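Local coordinates for aldehyde dehydrogenase 12 (Zea mays, PDB 6D97), which oxidises L-glutamate gamma-semialdehyde to glutamate with NAD+, the last step of proline catabolism in plants, at residues Glu157-Asp162 / Gly515-Ile520; Val149-Lys154 / Ala497-Trp502; Leu108-Ile113 / Ala245-Phe250. All coordinates share one frame; numbering follows the deposited sequence.

How the contacts relate
None of the three contacts reaches the residues that line the NAD pocket; all lie away from it. Contacts 1 and 2 are neighbours, their centres about 11 Å apart, because helix 142-157 supplies contact 2 and runs straight into the loop of contact 1. They touch where Thr-516 CG2 packs 3.3 Å from His-501 C, and both also meet the second subunit. Contact 3 lies about 15 Å from contact 1, centre to centre; Asp-162 OD1 packs 3.8 Å from Leu-108 CD2, and Tyr-214 also joins them by packing on both Phe-159 and Tyr-110. Contacts 2 and 3 stay apart, about 9 Å between nearest atoms.

Contact 1: Glu157-Asp162 / Gly515-Ile520; sequences ENFCGD and GTPEAI
Phe-159, in the loop that leaves helix 142-157, faces Gly-515, Pro-517 and Ile-520 at the start of helix 517-524, with no direct hydrogen bond between the two backbones. Its ring does most of the touching. With CG anti to the carbonyl carbon (chi1 -62°), the far end of the ring is carried over to the helix, and CZ comes 3.5 Å from Ile-520 CD1. That methyl ends an extended isoleucine chain arriving from the opposite direction. Pro-517 CG lies a little farther off, 4.2 Å from Phe-159 CZ, while the carbonyl of Gly-515 meets the ring at its edge, O lying in the ring plane 3.9 Å from CE2. The helix start has a classic N-cap: Thr-516 OG1 accepts from Ala-519 N at 3.1 Å, and Pro-517 follows as the first helical residue. Thr-516 O takes Ile-520 N, the first turn that puts Ile-520 against the ring. A water completes the seam, accepting from Asn-158 ND2 at 2.9 Å and donating to Gly-515 O at 2.7 Å, so this carbonyl has both an aromatic edge and a water beside it. Leu-167 of helix 163-167 packs on Phe-159, Pro-517 and Ile-520 alike. At the subunit interface Asn-158 OD1 accepts from Asp-162 N of the second subunit, and Glu-518 forms a salt bridge with Arg-169 of that same subunit.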
loop_
_atom_site.group_PDB
_atom_site.type_symbol
_atom_site.label_atom_id
_atom_site.label_comp_id
_atom_site.label_asym_id
_atom_site.label_seq_id
_atom_site.Cartn_x
_atom_site.Cartn_y
_atom_site.Cartn_z
ATOM N N GLU A 157 -5.048 -18.042 -12.212
ATOM C CA GLU A 157 -5.946 -16.994 -12.686
ATOM C C GLU A 157 -5.623 -15.650 -12.049
ATOM O O GLU A 157 -5.883 -14.605 -12.654
ATOM C CB GLU A 157 -7.404 -17.372 -12.421
ATOM C CG GLU A 157 -8.024 -18.236 -13.504
ATOM C CD GLU A 157 -9.541 -18.251 -13.441
ATOM O OE1 GLU A 157 -10.166 -18.965 -14.258
ATOM O OE2 GLU A 157 -10.109 -17.545 -12.580
ATOM N N ASN A 158 -5.039 -15.649 -10.848
ATOM C CA ASN A 158 -4.705 -14.395 -10.184
ATOM C C ASN A 158 -3.503 -13.697 -10.802
ATOM O O ASN A 158 -3.257 -12.527 -10.486
ATOM C CB ASN A 158 -4.440 -14.631 -8.696
ATOM C CG ASN A 158 -5.696 -14.991 -7.932
ATOM O OD1 ASN A 158 -6.811 -14.769 -8.404
ATOM N ND2 ASN A 158 -5.521 -15.542 -6.739
ATOM N N PHE A 159 -2.757 -14.364 -11.673
ATOM C CA PHE A 159 -1.530 -13.790 -12.204
ATOM C C PHE A 159 -1.520 -13.851 -13.719
ATOM O O PHE A 159 -0.504 -14.155 -14.350
ATOM C CB PHE A 159 -0.317 -14.470 -11.579
ATOM C CG PHE A 159 -0.258 -14.286 -10.095
ATOM C CD1 PHE A 159 0.148 -13.076 -9.560
ATOM C CD2 PHE A 159 -0.666 -15.291 -9.235
ATOM C CE1 PHE A 159 0.175 -12.875 -8.200
ATOM C CE2 PHE A 159 -0.635 -15.099 -7.868
ATOM C CZ PHE A 159 -0.215 -13.887 -7.351
ATOM N N CYS A 160 -2.666 -13.533 -14.312
ATOM C CA CYS A 160 -2.803 -13.321 -15.742
ATOM C C CYS A 160 -2.575 -11.849 -16.075
ATOM O O CYS A 160 -2.524 -10.984 -15.195
ATOM C CB CYS A 160 -4.186 -13.762 -16.222
ATOM S SG CYS A 160 -4.618 -15.479 -15.859
ATOM N N GLY A 161 -2.439 -11.572 -17.369
ATOM C CA GLY A 161 -2.288 -10.201 -17.833
ATOM C C GLY A 161 -1.094 -9.507 -17.204
ATOM O O GLY A 161 0.050 -9.960 -17.311
ATOM N N ASP A 162 -1.367 -8.390 -16.533
ATOM C CA ASP A 162 -0.332 -7.556 -15.934
ATOM C C ASP A 162 -0.030 -7.918 -14.486
ATOM O O ASP A 162 0.810 -7.257 -13.864
ATOM C CB ASP A 162 -0.737 -6.075 -15.996
ATOM C CG ASP A 162 -0.802 -5.535 -17.413
ATOM O OD1 ASP A 162 0.214 -5.607 -18.135
ATOM O OD2 ASP A 162 -1.878 -5.033 -17.801
ATOM N N GLY A 515 0.928 -18.545 -2.020
ATOM C CA GLY A 515 -0.324 -18.189 -2.658
ATOM C C GLY A 515 -0.533 -16.729 -3.020
ATOM O O GLY A 515 -0.738 -16.402 -4.194
ATOM N N THR A 516 -0.491 -15.847 -2.023
ATOM C CA THR A 516 -0.887 -14.456 -2.195
ATOM C C THR A 516 0.242 -13.626 -2.800
ATOM O O THR A 516 1.405 -14.039 -2.793
ATOM C CB THR A 516 -1.308 -13.856 -0.853
ATOM O OG1 THR A 516 -0.207 -13.873 0.065
ATOM C CG2 THR A 516 -2.459 -14.631 -0.267
ATOM N N PRO A 517 -0.083 -12.448 -3.348
ATOM C CA PRO A 517 0.985 -11.554 -3.826
ATOM C C PRO A 517 2.003 -11.214 -2.754
ATOM O O PRO A 517 3.201 -11.145 -3.050
ATOM C CB PRO A 517 0.215 -10.312 -4.291
ATOM C CG PRO A 517 -1.148 -10.831 -4.652
ATOM C CD PRO A 517 -1.427 -11.961 -3.707
ATOM N N GLU A 518 1.555 -10.999 -1.514
ATOM C CA GLU A 518 2.487 -10.713 -0.428
ATOM C C GLU A 518 3.400 -11.899 -0.162
ATOM O O GLU A 518 4.611 -11.727 0.024
ATOM C CB GLU A 518 1.727 -10.332 0.841
ATOM C CG GLU A 518 0.921 -9.054 0.709
ATOM C CD GLU A 518 -0.400 -9.273 -0.002
ATOM O OE1 GLU A 518 -0.835 -10.442 -0.090
ATOM O OE2 GLU A 518 -0.997 -8.284 -0.477
ATOM N N ALA A 519 2.835 -13.110 -0.137
ATOM C CA ALA A 519 3.637 -14.307 0.092
ATOM C C ALA A 519 4.703 -14.468 -0.981
ATOM O O ALA A 519 5.855 -14.800 -0.680
ATOM C CB ALA A 519 2.732 -15.537 0.138
ATOM N N ILE A 520 4.340 -14.229 -2.240
ATOM C CA ILE A 520 5.302 -14.353 -3.331
ATOM C C ILE A 520 6.414 -13.324 -3.179
ATOM O O ILE A 520 7.601 -13.640 -3.325
ATOM C CB ILE A 520 4.589 -14.216 -4.685
ATOM C CG1 ILE A 520 3.646 -15.397 -4.895
ATOM C CG2 ILE A 520 5.608 -14.115 -5.809
ATOM C CD1 ILE A 520 2.798 -15.269 -6.145
HETATM O O HOH W 1 -3.234 -15.520 -4.886
#

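Contact 2: Val149-Lys154 / Ala497-Trp502; sequences VQVSQK and APQNHW
Gln-499 lies against one side of helix 142-157, touching Lys-154 and Val-151, which are spaced about one turn apart. The contact between the segments is van der Waals packing alone. The amide end of Gln-499 rests on the root of Lys-154, with CD 3.6 Å from Lys-154 CB, while beyond CB the lysine turns off toward its ammonium end. Gln-499 OE1 lies 3.9 Å from Val-151 CA and 4.0 Å from Val-151 CG1, the two side chains running antiparallel past one another. The glutamine reaches this place with CG set between its backbone N and carbonyl carbon (chi1 76°) and a further bend at chi2, which folds the amide alongside the helix.

Hydrogen bonding serves the same amide from elsewhere: Gln-499 NE2 donates to Asp-162 OD2 of the second subunit, so the group lying on the helix is also tied across the interface. Within the loop, His-501 ND1 donates to Trp-502 O at 3.0 Å, from above the carbonyl plane.

Gln-499 is the second residue of a type I beta turn from Pro-498 to His-501, in the connection between strand 485-488 and helix 517-524, and through it the turn packs on helix 142-157 beside the second subunit.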
loop_
_atom_site.group_PDB
_atom_site.type_symbol
_atom_site.label_atom_id
_atom_site.label_comp_id
_atom_site.label_asym_id
_atom_site.label_seq_id
_atom_site.Cartn_x
_atom_site.Cartn_y
_atom_site.Cartn_z
ATOM N N VAL A 149 -6.267 -29.158 -7.262
ATOM C CA VAL A 149 -6.195 -28.639 -8.622
ATOM C C VAL A 149 -6.949 -27.321 -8.732
ATOM O O VAL A 149 -6.523 -26.404 -9.444
ATOM C CB VAL A 149 -6.730 -29.680 -9.618
ATOM C CG1 VAL A 149 -6.326 -29.297 -11.026
ATOM C CG2 VAL A 149 -6.211 -31.061 -9.263
ATOM N N GLN A 150 -8.082 -27.205 -8.036
ATOM C CA GLN A 150 -8.876 -25.984 -8.102
ATOM C C GLN A 150 -8.114 -24.801 -7.515
ATOM O O GLN A 150 -8.104 -23.707 -8.094
ATOM C CB GLN A 150 -10.206 -26.189 -7.377
ATOM C CG GLN A 150 -11.219 -26.988 -8.174
ATOM C CD GLN A 150 -12.363 -27.500 -7.321
ATOM O OE1 GLN A 150 -12.212 -27.704 -6.116
ATOM N NE2 GLN A 150 -13.519 -27.707 -7.945
ATOM N N VAL A 151 -7.475 -25.001 -6.360
ATOM C CA VAL A 151 -6.636 -23.954 -5.781
ATOM C C VAL A 151 -5.538 -23.560 -6.758
ATOM O O VAL A 151 -5.283 -22.371 -6.991
ATOM C CB VAL A 151 -6.046 -24.415 -4.436
ATOM C CG1 VAL A 151 -4.949 -23.459 -3.987
ATOM C CG2 VAL A 151 -7.132 -24.524 -3.378
ATOM N N SER A 152 -4.868 -24.558 -7.341
ATOM C CA SER A 152 -3.826 -24.288 -8.325
ATOM C C SER A 152 -4.375 -23.493 -9.502
ATOM O O SER A 152 -3.750 -22.531 -9.961
ATOM C CB SER A 152 -3.211 -25.603 -8.806
ATOM O OG SER A 152 -2.828 -26.413 -7.711
ATOM N N GLN A 153 -5.557 -23.873 -9.993
ATOM C CA GLN A 153 -6.140 -23.201 -11.150
ATOM C C GLN A 153 -6.474 -21.751 -10.826
ATOM O O GLN A 153 -6.190 -20.842 -11.616
ATOM C CB GLN A 153 -7.382 -23.966 -11.617
ATOM C CG GLN A 153 -7.870 -23.615 -13.011
ATOM C CD GLN A 153 -8.734 -22.377 -13.037
ATOM O OE1 GLN A 153 -9.319 -21.989 -12.023
ATOM N NE2 GLN A 153 -8.819 -21.744 -14.202
ATOM N N LYS A 154 -7.067 -21.516 -9.650
ATOM C CA LYS A 154 -7.424 -20.160 -9.242
ATOM C C LYS A 154 -6.186 -19.294 -9.040
ATOM O O LYS A 154 -6.180 -18.118 -9.420
ATOM C CB LYS A 154 -8.265 -20.203 -7.964
ATOM C CG LYS A 154 -9.757 -20.383 -8.211
ATOM C CD LYS A 154 -10.374 -19.096 -8.743
ATOM C CE LYS A 154 -11.806 -19.302 -9.202
ATOM N NZ LYS A 154 -11.887 -20.124 -10.438
ATOM N N ALA A 497 -6.739 -23.678 3.630
ATOM C CA ALA A 497 -6.410 -22.297 3.299
ATOM C C ALA A 497 -6.331 -22.139 1.787
ATOM O O ALA A 497 -5.488 -22.783 1.150
ATOM C CB ALA A 497 -5.091 -21.890 3.944
ATOM N N PRO A 498 -7.187 -21.325 1.171
ATOM C CA PRO A 498 -7.144 -21.184 -0.288
ATOM C C PRO A 498 -6.171 -20.101 -0.724
ATOM O O PRO A 498 -5.473 -19.505 0.102
ATOM C CB PRO A 498 -8.594 -20.834 -0.638
ATOM C CG PRO A 498 -9.081 -20.085 0.569
ATOM C CD PRO A 498 -8.312 -20.585 1.768
ATOM N N GLN A 499 -6.125 -19.829 -2.027
ATOM C CA GLN A 499 -5.129 -18.910 -2.560
ATOM C C GLN A 499 -5.470 -17.446 -2.314
ATOM O O GLN A 499 -4.620 -16.586 -2.565
ATOM C CB GLN A 499 -4.956 -19.144 -4.059
ATOM C CG GLN A 499 -6.085 -18.572 -4.908
ATOM C CD GLN A 499 -7.435 -19.228 -4.641
ATOM O OE1 GLN A 499 -7.530 -20.444 -4.475
ATOM N NE2 GLN A 499 -8.484 -18.416 -4.594
ATOM N N ASN A 500 -6.679 -17.136 -1.849
ATOM C CA ASN A 500 -7.047 -15.741 -1.651
ATOM C C ASN A 500 -6.516 -15.157 -0.349
ATOM O O ASN A 500 -6.620 -13.940 -0.156
ATOM C CB ASN A 500 -8.568 -15.567 -1.708
ATOM C CG ASN A 500 -9.307 -16.619 -0.914
ATOM O OD1 ASN A 500 -9.401 -17.768 -1.339
ATOM N ND2 ASN A 500 -9.853 -16.229 0.233
ATOM N N HIS A 501 -5.956 -15.967 0.546
ATOM C CA HIS A 501 -5.314 -15.390 1.714
ATOM C C HIS A 501 -4.094 -16.213 2.100
ATOM O O HIS A 501 -3.890 -17.339 1.638
ATOM C CB HIS A 501 -6.286 -15.243 2.895
ATOM C CG HIS A 501 -6.779 -16.538 3.457
ATOM N ND1 HIS A 501 -6.011 -17.337 4.274
ATOM C CD2 HIS A 501 -7.976 -17.158 3.343
ATOM C CE1 HIS A 501 -6.709 -18.401 4.629
ATOM N NE2 HIS A 501 -7.907 -18.315 4.081
ATOM N N TRP A 502 -3.277 -15.599 2.946
ATOM C CA TRP A 502 -1.999 -16.154 3.361
ATOM C C TRP A 502 -2.161 -17.519 4.015
ATOM O O TRP A 502 -3.117 -17.767 4.756
ATOM C CB TRP A 502 -1.339 -15.168 4.331
ATOM C CG TRP A 502 -0.196 -15.694 5.141
ATOM C CD1 TRP A 502 -0.261 -16.519 6.235
ATOM C CD2 TRP A 502 1.189 -15.385 4.955
ATOM N NE1 TRP A 502 1.001 -16.760 6.720
ATOM C CE2 TRP A 502 1.908 -16.073 5.956
ATOM C CE3 TRP A 502 1.893 -14.597 4.037
ATOM C CZ2 TRP A 502 3.298 -16.005 6.059
ATOM C CZ3 TRP A 502 3.274 -14.530 4.142
ATOM C CH2 TRP A 502 3.960 -15.227 5.150
#

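Contact 3: Leu108-Ile113 / Ala245-Phe250; sequences LMYGDI and AEDMDF
Tyr-110 and Asp-247 form the one hydrogen bond between 108-113 and 245-250. The phenol OH donates to Asp-247 OD2 over 2.7 Å, meeting the anti lone pair, the one turned away from the other carboxylate oxygen. Ring and carboxylate are nearly coplanar, 22° apart, the two side chains approach from opposite directions, and OD2 lies at the ring edge, near its plane. The same OD2 makes a salt bridge with Arg-106, one turn earlier on the tyrosine's helix; a hydroxyl and a guanidinium therefore share one oxygen of a buried carboxylate, which probably helps to keep it ionised. A phenylalanine here would keep the ring but remove the hydroxyl, and Asp-247 would probably lose its direct bond to this part of the helix, relying more on Arg-106.

Van der Waals contacts are few. Met-109 stretches out with CG anti to the backbone N (chi1 179°) and turns only at its last bond, bringing CE loosely to 4.1 Å from Asp-247 OD2. From its own helix, Ile-113 CD1 covers one face of the tyrosine ring near the rim.

Around this pair, Met-210 and Leu-213 of helix 203-214 pack on Tyr-110. Asp-247 stands just ahead of strand 249-251, which lies beside strand 218-223 in the parallel sheet and also bonds to Phe-48 through Phe-250; helix 229-240 links the two strands as a beta-alpha-beta unit of the Rossmann-type domain.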
loop_
_atom_site.group_PDB
_atom_site.type_symbol
_atom_site.label_atom_id
_atom_site.label_comp_id
_atom_site.label_asym_id
_atom_site.label_seq_id
_atom_site.Cartn_x
_atom_site.Cartn_y
_atom_site.Cartn_z
ATOM N N LEU A 108 5.525 -9.851 -18.430
ATOM C CA LEU A 108 4.353 -10.021 -19.282
ATOM C C LEU A 108 4.231 -11.453 -19.780
ATOM O O LEU A 108 3.119 -11.985 -19.884
ATOM C CB LEU A 108 4.421 -9.054 -20.462
ATOM C CG LEU A 108 4.499 -7.596 -20.025
ATOM C CD1 LEU A 108 4.356 -6.650 -21.213
ATOM C CD2 LEU A 108 3.437 -7.345 -18.975
ATOM N N MET A 109 5.365 -12.083 -20.105
ATOM C CA MET A 109 5.353 -13.464 -20.575
ATOM C C MET A 109 4.749 -14.392 -19.536
ATOM O O MET A 109 3.982 -15.300 -19.868
ATOM C CB MET A 109 6.775 -13.911 -20.915
ATOM C CG MET A 109 6.898 -15.350 -21.395
ATOM S SD MET A 109 8.626 -15.797 -21.660
ATOM C CE MET A 109 9.240 -15.861 -19.977
ATOM N N TYR A 110 5.084 -14.181 -18.268
ATOM C CA TYR A 110 4.558 -15.074 -17.250
ATOM C C TYR A 110 3.104 -14.767 -16.936
ATOM O O TYR A 110 2.381 -15.641 -16.443
ATOM C CB TYR A 110 5.428 -15.013 -16.005
ATOM C CG TYR A 110 6.540 -16.014 -16.082
ATOM C CD1 TYR A 110 6.304 -17.351 -15.805
ATOM C CD2 TYR A 110 7.814 -15.638 -16.467
ATOM C CE1 TYR A 110 7.307 -18.282 -15.885
ATOM C CE2 TYR A 110 8.826 -16.561 -16.548
ATOM C CZ TYR A 110 8.568 -17.881 -16.257
ATOM O OH TYR A 110 9.584 -18.801 -16.344
ATOM N N GLY A 111 2.659 -13.540 -17.205
ATOM C CA GLY A 111 1.230 -13.293 -17.235
ATOM C C GLY A 111 0.539 -14.147 -18.281
ATOM O O GLY A 111 -0.503 -14.753 -18.019
ATOM N N ASP A 112 1.134 -14.228 -19.476
ATOM C CA ASP A 112 0.553 -15.027 -20.550
ATOM C C ASP A 112 0.645 -16.518 -20.255
ATOM O O ASP A 112 -0.314 -17.262 -20.494
ATOM C CB ASP A 112 1.235 -14.706 -21.880
ATOM C CG ASP A 112 0.829 -13.354 -22.434
ATOM O OD1 ASP A 112 -0.227 -12.830 -22.016
ATOM O OD2 ASP A 112 1.569 -12.814 -23.284
ATOM N N ILE A 113 1.795 -16.976 -19.752
ATOM C CA ILE A 113 1.951 -18.386 -19.395
ATOM C C ILE A 113 0.907 -18.788 -18.364
ATOM O O ILE A 113 0.249 -19.827 -18.487
ATOM C CB ILE A 113 3.374 -18.655 -18.879
ATOM C CG1 ILE A 113 4.386 -18.508 -20.011
ATOM C CG2 ILE A 113 3.458 -20.038 -18.250
ATOM C CD1 ILE A 113 5.811 -18.416 -19.520
ATOM N N ALA A 245 12.214 -23.489 -21.659
ATOM C CA ALA A 245 12.969 -24.669 -21.256
ATOM C C ALA A 245 14.069 -24.318 -20.263
ATOM O O ALA A 245 14.315 -25.060 -19.305
ATOM C CB ALA A 245 13.561 -25.355 -22.488
ATOM N N GLU A 246 14.729 -23.175 -20.458
ATOM C CA GLU A 246 15.906 -22.842 -19.667
ATOM C C GLU A 246 15.578 -22.160 -18.347
ATOM O O GLU A 246 16.501 -21.882 -17.576
ATOM C CB GLU A 246 16.845 -21.942 -20.479
ATOM N N ASP A 247 14.302 -21.889 -18.062
ATOM C CA ASP A 247 13.953 -21.082 -16.900
ATOM C C ASP A 247 13.915 -21.870 -15.594
ATOM O O ASP A 247 14.001 -21.260 -14.523
ATOM C CB ASP A 247 12.604 -20.389 -17.118
ATOM C CG ASP A 247 12.734 -19.100 -17.907
ATOM O OD1 ASP A 247 13.774 -18.920 -18.573
ATOM O OD2 ASP A 247 11.807 -18.264 -17.854
ATOM N N MET A 248 13.791 -23.196 -15.641
ATOM C CA MET A 248 13.755 -23.961 -14.401
ATOM C C MET A 248 14.286 -25.368 -14.630
ATOM O O MET A 248 14.348 -25.861 -15.760
ATOM C CB MET A 248 12.338 -24.017 -13.808
ATOM C CG MET A 248 11.322 -24.837 -14.604
ATOM S SD MET A 248 11.281 -26.607 -14.224
ATOM C CE MET A 248 10.692 -26.596 -12.533
ATOM N N ASP A 249 14.656 -26.013 -13.525
ATOM C CA ASP A 249 15.106 -27.395 -13.521
ATOM C C ASP A 249 14.255 -28.208 -12.555
ATOM O O ASP A 249 13.664 -27.674 -11.613
ATOM C CB ASP A 249 16.581 -27.503 -13.130
ATOM C CG ASP A 249 17.489 -26.790 -14.102
ATOM O OD1 ASP A 249 17.360 -27.022 -15.321
ATOM O OD2 ASP A 249 18.321 -25.985 -13.646
ATOM N N PHE A 250 14.225 -29.518 -12.789
ATOM C CA PHE A 250 13.418 -30.450 -12.008
ATOM C C PHE A 250 14.302 -31.628 -11.631
ATOM O O PHE A 250 14.775 -32.348 -12.514
ATOM C CB PHE A 250 12.205 -30.903 -12.828
ATOM C CG PHE A 250 11.215 -31.740 -12.070
ATOM C CD1 PHE A 250 10.614 -31.264 -10.914
ATOM C CD2 PHE A 250 10.851 -32.989 -12.549
ATOM C CE1 PHE A 250 9.685 -32.035 -10.234
ATOM C CE2 PHE A 250 9.927 -33.766 -11.877
ATOM C CZ PHE A 250 9.340 -33.290 -10.718
#